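Local atomic coordinates of 4-alpha-glucanotransferase (Corynebacterium glutamicum, PDB entry 5B68), a protein that is an amylomaltase, or disproportionating enzyme, which joins an N-terminal beta-sandwich domain to a domain of the TIM-barrel clan. Residues Pro407-Gln421 / Leu468-Tyr482. Numbering follows the deposited sequence.
Sequences PDASVGAPPDGYNQQ and LFVMPRMQSPATGTY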
loop_
_atom_site.group_PDB
_atom_site.type_symbol
_atom_site.label_atom_id
_atom_site.label_comp_id
_atom_site.label_asym_id
_atom_site.label_seq_id
_atom_site.Cartn_x
_atom_site.Cartn_y
_atom_site.Cartn_z
ATOM N N PRO A 407 18.082 5.435 -3.764
ATOM C CA PRO A 407 18.358 4.026 -3.532
ATOM C C PRO A 407 19.503 3.687 -2.551
ATOM O O PRO A 407 19.544 2.556 -2.069
ATOM C CB PRO A 407 18.657 3.481 -4.975
ATOM C CG PRO A 407 19.088 4.677 -5.737
ATOM C CD PRO A 407 18.245 5.785 -5.197
ATOM N N ASP A 408 20.341 4.650 -2.166
ATOM C CA ASP A 408 21.354 4.352 -1.142
ATOM C C ASP A 408 20.829 4.413 0.268
ATOM O O ASP A 408 21.581 4.237 1.213
ATOM C CB ASP A 408 22.548 5.265 -1.343
ATOM C CG ASP A 408 23.348 4.933 -2.624
ATOM O OD1 ASP A 408 23.157 3.886 -3.218
ATOM O OD2 ASP A 408 24.224 5.709 -3.002
ATOM N N ALA A 409 19.530 4.670 0.433
ATOM C CA ALA A 409 18.868 4.564 1.726
ATOM C C ALA A 409 17.890 3.385 1.621
ATOM O O ALA A 409 17.418 2.991 0.516
ATOM C CB ALA A 409 18.106 5.864 2.077
ATOM N N SER A 410 17.551 2.862 2.784
ATOM C CA SER A 410 16.665 1.742 2.881
ATOM C C SER A 410 15.610 2.083 3.953
ATOM O O SER A 410 15.936 2.550 5.046
ATOM C CB SER A 410 17.495 0.454 3.195
ATOM O OG SER A 410 16.637 -0.649 3.097
ATOM N N VAL A 411 14.373 1.834 3.660
ATOM C CA VAL A 411 13.221 2.121 4.567
ATOM C C VAL A 411 13.051 1.075 5.648
ATOM O O VAL A 411 13.202 -0.102 5.399
ATOM C CB VAL A 411 11.884 2.234 3.806
ATOM C CG1 VAL A 411 10.732 2.546 4.759
ATOM C CG2 VAL A 411 11.956 3.314 2.770
ATOM N N GLY A 412 12.697 1.532 6.848
ATOM C CA GLY A 412 12.436 0.576 7.921
ATOM C C GLY A 412 11.781 1.197 9.111
ATOM O O GLY A 412 10.912 2.062 8.974
ATOM N N ALA A 413 12.204 0.755 10.283
ATOM C CA ALA A 413 11.577 1.163 11.529
ATOM C C ALA A 413 12.619 1.223 12.673
ATOM O O ALA A 413 13.543 0.433 12.716
ATOM C CB ALA A 413 10.492 0.187 11.834
ATOM N N PRO A 414 12.533 2.243 13.550
ATOM C CA PRO A 414 13.585 2.322 14.551
ATOM C C PRO A 414 13.325 1.213 15.591
ATOM O O PRO A 414 12.205 0.659 15.621
ATOM C CB PRO A 414 13.409 3.698 15.200
ATOM C CG PRO A 414 11.996 4.082 14.902
ATOM C CD PRO A 414 11.566 3.338 13.648
ATOM N N PRO A 415 14.264 1.029 16.492
ATOM C CA PRO A 415 14.200 -0.041 17.475
ATOM C C PRO A 415 12.964 0.075 18.349
ATOM O O PRO A 415 12.443 1.142 18.608
ATOM C CB PRO A 415 15.470 0.168 18.281
ATOM C CG PRO A 415 16.424 0.727 17.299
ATOM C CD PRO A 415 15.622 1.561 16.347
ATOM N N ASP A 416 12.506 -1.095 18.757
ATOM C CA ASP A 416 11.180 -1.388 19.251
ATOM C C ASP A 416 11.357 -2.065 20.580
ATOM O O ASP A 416 12.457 -2.503 20.892
ATOM C CB ASP A 416 10.568 -2.434 18.333
ATOM C CG ASP A 416 9.213 -2.069 17.851
ATOM O OD1 ASP A 416 8.719 -0.991 18.216
ATOM O OD2 ASP A 416 8.638 -2.875 17.104
ATOM N N GLY A 417 10.303 -2.134 21.383
ATOM C CA GLY A 417 10.386 -2.978 22.554
ATOM C C GLY A 417 10.570 -4.401 22.060
ATOM O O GLY A 417 11.476 -5.103 22.500
ATOM N N TYR A 418 9.738 -4.801 21.099
ATOM C CA TYR A 418 9.827 -6.121 20.476
ATOM C C TYR A 418 11.027 -6.393 19.565
ATOM O O TYR A 418 11.684 -7.413 19.697
ATOM C CB TYR A 418 8.560 -6.382 19.680
ATOM C CG TYR A 418 8.562 -7.695 18.952
ATOM C CD1 TYR A 418 8.957 -8.862 19.588
ATOM C CD2 TYR A 418 8.165 -7.771 17.625
ATOM C CE1 TYR A 418 8.959 -10.068 18.918
ATOM C CE2 TYR A 418 8.160 -8.968 16.949
ATOM C CZ TYR A 418 8.555 -10.111 17.597
ATOM O OH TYR A 418 8.543 -11.297 16.915
ATOM N N ASN A 419 11.236 -5.529 18.576
ATOM C CA ASN A 419 12.378 -5.676 17.687
ATOM C C ASN A 419 13.464 -4.797 18.236
ATOM O O ASN A 419 13.443 -3.592 18.048
ATOM C CB ASN A 419 12.036 -5.193 16.282
ATOM C CG ASN A 419 11.232 -6.191 15.489
ATOM O OD1 ASN A 419 11.763 -7.168 14.981
ATOM N ND2 ASN A 419 9.950 -5.922 15.342
ATOM N N GLN A 420 14.421 -5.396 18.916
ATOM C CA GLN A 420 15.452 -4.622 19.590
ATOM C C GLN A 420 16.430 -3.894 18.694
ATOM O O GLN A 420 17.031 -2.922 19.110
ATOM C CB GLN A 420 16.160 -5.414 20.693
ATOM C CG GLN A 420 16.536 -4.550 21.882
ATOM C CD GLN A 420 16.119 -5.151 23.211
ATOM O OE1 GLN A 420 14.953 -5.109 23.592
ATOM N NE2 GLN A 420 17.076 -5.711 23.917
ATOM N N GLN A 421 16.656 -4.422 17.504
ATOM C CA GLN A 421 17.517 -3.752 16.550
ATOM C C GLN A 421 16.743 -3.007 15.453
ATOM O O GLN A 421 17.323 -2.563 14.484
ATOM C CB GLN A 421 18.524 -4.725 15.952
ATOM C CG GLN A 421 17.983 -6.126 15.779
ATOM C CD GLN A 421 18.769 -7.157 16.562
ATOM O OE1 GLN A 421 19.421 -8.022 15.986
ATOM N NE2 GLN A 421 18.710 -7.065 17.877
ATOM N N LEU A 468 9.609 9.011 6.555
ATOM C CA LEU A 468 10.004 7.609 6.596
ATOM C C LEU A 468 11.211 7.508 7.442
ATOM O O LEU A 468 12.099 8.342 7.333
ATOM C CB LEU A 468 10.339 7.081 5.201
ATOM C CG LEU A 468 9.096 6.830 4.314
ATOM C CD1 LEU A 468 9.539 6.541 2.885
ATOM C CD2 LEU A 468 8.188 5.741 4.840
ATOM N N PHE A 469 11.314 6.441 8.190
ATOM C CA PHE A 469 12.571 6.047 8.816
ATOM C C PHE A 469 13.419 5.307 7.842
ATOM O O PHE A 469 12.967 4.319 7.311
ATOM C CB PHE A 469 12.302 5.183 10.035
ATOM C CG PHE A 469 13.503 4.968 10.875
ATOM C CD1 PHE A 469 13.964 5.965 11.734
ATOM C CD2 PHE A 469 14.211 3.792 10.784
ATOM C CE1 PHE A 469 15.120 5.765 12.491
ATOM C CE2 PHE A 469 15.369 3.592 11.529
ATOM C CZ PHE A 469 15.821 4.560 12.382
ATOM N N VAL A 470 14.619 5.812 7.597
ATOM C CA VAL A 470 15.545 5.255 6.624
ATOM C C VAL A 470 16.921 5.077 7.247
ATOM O O VAL A 470 17.334 5.883 8.103
ATOM C CB VAL A 470 15.686 6.176 5.358
ATOM C CG1 VAL A 470 14.369 6.234 4.617
ATOM C CG2 VAL A 470 16.111 7.582 5.699
ATOM N N MET A 471 17.677 4.123 6.709
ATOM C CA MET A 471 19.035 3.885 7.137
ATOM C C MET A 471 19.902 3.783 5.911
ATOM O O MET A 471 19.410 3.460 4.848
ATOM C CB MET A 471 19.072 2.584 7.943
ATOM C CG MET A 471 18.735 1.371 7.083
ATOM S SD MET A 471 18.001 0.029 8.018
ATOM C CE MET A 471 16.407 0.810 8.313
ATOM N N PRO A 472 21.200 4.147 6.013
ATOM C CA PRO A 472 22.070 3.917 4.855
ATOM C C PRO A 472 21.985 2.445 4.477
ATOM O O PRO A 472 21.887 1.579 5.353
ATOM C CB PRO A 472 23.453 4.260 5.399
ATOM C CG PRO A 472 23.205 5.196 6.499
ATOM C CD PRO A 472 21.925 4.785 7.141
ATOM N N ARG A 473 21.975 2.164 3.196
ATOM C CA ARG A 473 21.678 0.832 2.769
ATOM C C ARG A 473 22.741 -0.107 3.331
ATOM O O ARG A 473 23.901 0.218 3.343
ATOM C CB ARG A 473 21.618 0.766 1.248
ATOM C CG ARG A 473 20.997 -0.506 0.727
ATOM C CD ARG A 473 20.493 -0.350 -0.686
ATOM N NE ARG A 473 19.176 0.251 -0.736
ATOM C CZ ARG A 473 18.055 -0.394 -0.475
ATOM N NH1 ARG A 473 18.087 -1.666 -0.139
ATOM N NH2 ARG A 473 16.904 0.234 -0.550
ATOM N N MET A 474 22.305 -1.261 3.808
ATOM C CA MET A 474 23.174 -2.306 4.356
ATOM C C MET A 474 23.668 -2.039 5.775
ATOM O O MET A 474 24.495 -2.760 6.285
ATOM C CB MET A 474 24.351 -2.618 3.439
ATOM C CG MET A 474 24.034 -3.555 2.283
ATOM S SD MET A 474 23.647 -5.267 2.706
ATOM C CE MET A 474 25.140 -5.861 3.476
ATOM N N GLN A 475 23.123 -1.022 6.414
ATOM C CA GLN A 475 23.441 -0.728 7.793
ATOM C C GLN A 475 22.289 -1.113 8.693
ATOM O O GLN A 475 21.182 -1.302 8.244
ATOM C CB GLN A 475 23.769 0.750 7.987
ATOM C CG GLN A 475 25.071 1.188 7.362
ATOM C CD GLN A 475 25.545 2.515 7.888
ATOM O OE1 GLN A 475 24.969 3.060 8.809
ATOM N NE2 GLN A 475 26.598 3.031 7.307
ATOM N N SER A 476 22.595 -1.266 9.967
ATOM C CA SER A 476 21.621 -1.517 11.012
ATOM C C SER A 476 20.584 -0.389 11.079
ATOM O O SER A 476 20.909 0.817 10.933
ATOM C CB SER A 476 22.336 -1.578 12.369
ATOM O OG SER A 476 21.419 -1.703 13.453
ATOM N N PRO A 477 19.352 -0.755 11.395
ATOM C CA PRO A 477 18.334 0.275 11.610
ATOM C C PRO A 477 18.622 1.248 12.759
ATOM O O PRO A 477 18.142 2.386 12.755
ATOM C CB PRO A 477 17.074 -0.538 11.845
ATOM C CG PRO A 477 17.343 -1.888 11.215
ATOM C CD PRO A 477 18.791 -2.119 11.250
ATOM N N ALA A 478 19.384 0.814 13.774
ATOM C CA ALA A 478 19.890 1.720 14.811
ATOM C C ALA A 478 20.632 2.938 14.277
ATOM O O ALA A 478 20.702 3.919 14.974
ATOM C CB ALA A 478 20.826 0.949 15.803
ATOM N N THR A 479 21.202 2.847 13.067
ATOM C CA THR A 479 21.904 3.920 12.406
ATOM C C THR A 479 21.022 4.842 11.565
ATOM O O THR A 479 21.551 5.751 10.954
ATOM C CB THR A 479 23.071 3.424 11.547
ATOM O OG1 THR A 479 22.629 2.740 10.359
ATOM C CG2 THR A 479 23.951 2.470 12.409
ATOM N N GLY A 480 19.712 4.638 11.579
ATOM C CA GLY A 480 18.846 5.430 10.723
ATOM C C GLY A 480 18.362 6.720 11.333
ATOM O O GLY A 480 18.721 7.140 12.468
ATOM N N THR A 481 17.557 7.394 10.513
ATOM C CA THR A 481 16.897 8.603 10.905
ATOM C C THR A 481 15.657 8.822 10.025
ATOM O O THR A 481 15.407 7.999 9.151
ATOM C CB THR A 481 17.835 9.804 10.844
ATOM O OG1 THR A 481 17.190 10.888 11.480
ATOM C CG2 THR A 481 18.263 10.187 9.444
ATOM N N TYR A 482 14.916 9.885 10.291
ATOM C CA TYR A 482 13.722 10.216 9.555
ATOM C C TYR A 482 14.034 11.188 8.438
ATOM O O TYR A 482 14.815 12.086 8.611
ATOM C CB TYR A 482 12.679 10.837 10.482
ATOM C CG TYR A 482 11.968 9.806 11.296
ATOM C CD1 TYR A 482 10.985 9.034 10.729
ATOM C CD2 TYR A 482 12.328 9.549 12.607
ATOM C CE1 TYR A 482 10.350 8.063 11.441
ATOM C CE2 TYR A 482 11.694 8.573 13.332
ATOM C CZ TYR A 482 10.704 7.835 12.738
ATOM O OH TYR A 482 10.051 6.865 13.426
HETATM O O HOH W 1 9.458 4.233 8.017
#
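Strands 409-413 and 468-472 pair antiparallel, their axes 4.4 Å apart and their directions 138° apart, as the two inner strands of a small four-stranded antiparallel sheet set apart from the parallel barrel strands. Ser410 and Met471 form a hydrogen-bonded pair: Ser410 N reaches Met471 O at 2.8 Å, and Met471 N returns a bond to Ser410 O. Farther along, Gly412 N donates to Phe469 O. The return link there is made by a water, which donates to Gly412 O and accepts from Phe469 N.

On one face of the sheet, Val411 meets Val470 and Leu468. Its CG2 lies 4.0 Å from Leu468 CD1. On the other face, the Met471 chain bends at its end and brings CE back over the neighbouring strand, 4.0 Å from Gly412 CA.

Just past the strand, the Pro414 ring lies over one face of the Phe469 ring in a CH-pi contact. Pro414 CB sits 3.9 Å from the ring centroid, 18° off the normal. Tyr20 meets the Phe469 ring edge-to-face. Tyr482 OH touches Pro414 CG, so two aromatic residues of 468-482 border this proline. Beyond it, Pro477 CB comes close to Gln421 O, a carbonyl without a modelled partner in a poorly ordered loop.

The opposite end is closed by Arg473, in a type II turn that runs from Pro472 to Gln475. Its backbone N donates to Asp408 O from above the carbonyl plane. Its guanidinium lies with one face over Ser410 CB, while Ser410 OG bonds to Asp424. Arg473 NH2 makes a weak bond to Ala409 O and a further bond to Ser426 O. At the guanidinium edge, Arg473 NE donates in plane to Pro407 O at 2.7 Å, with a C=O...N angle of 168°.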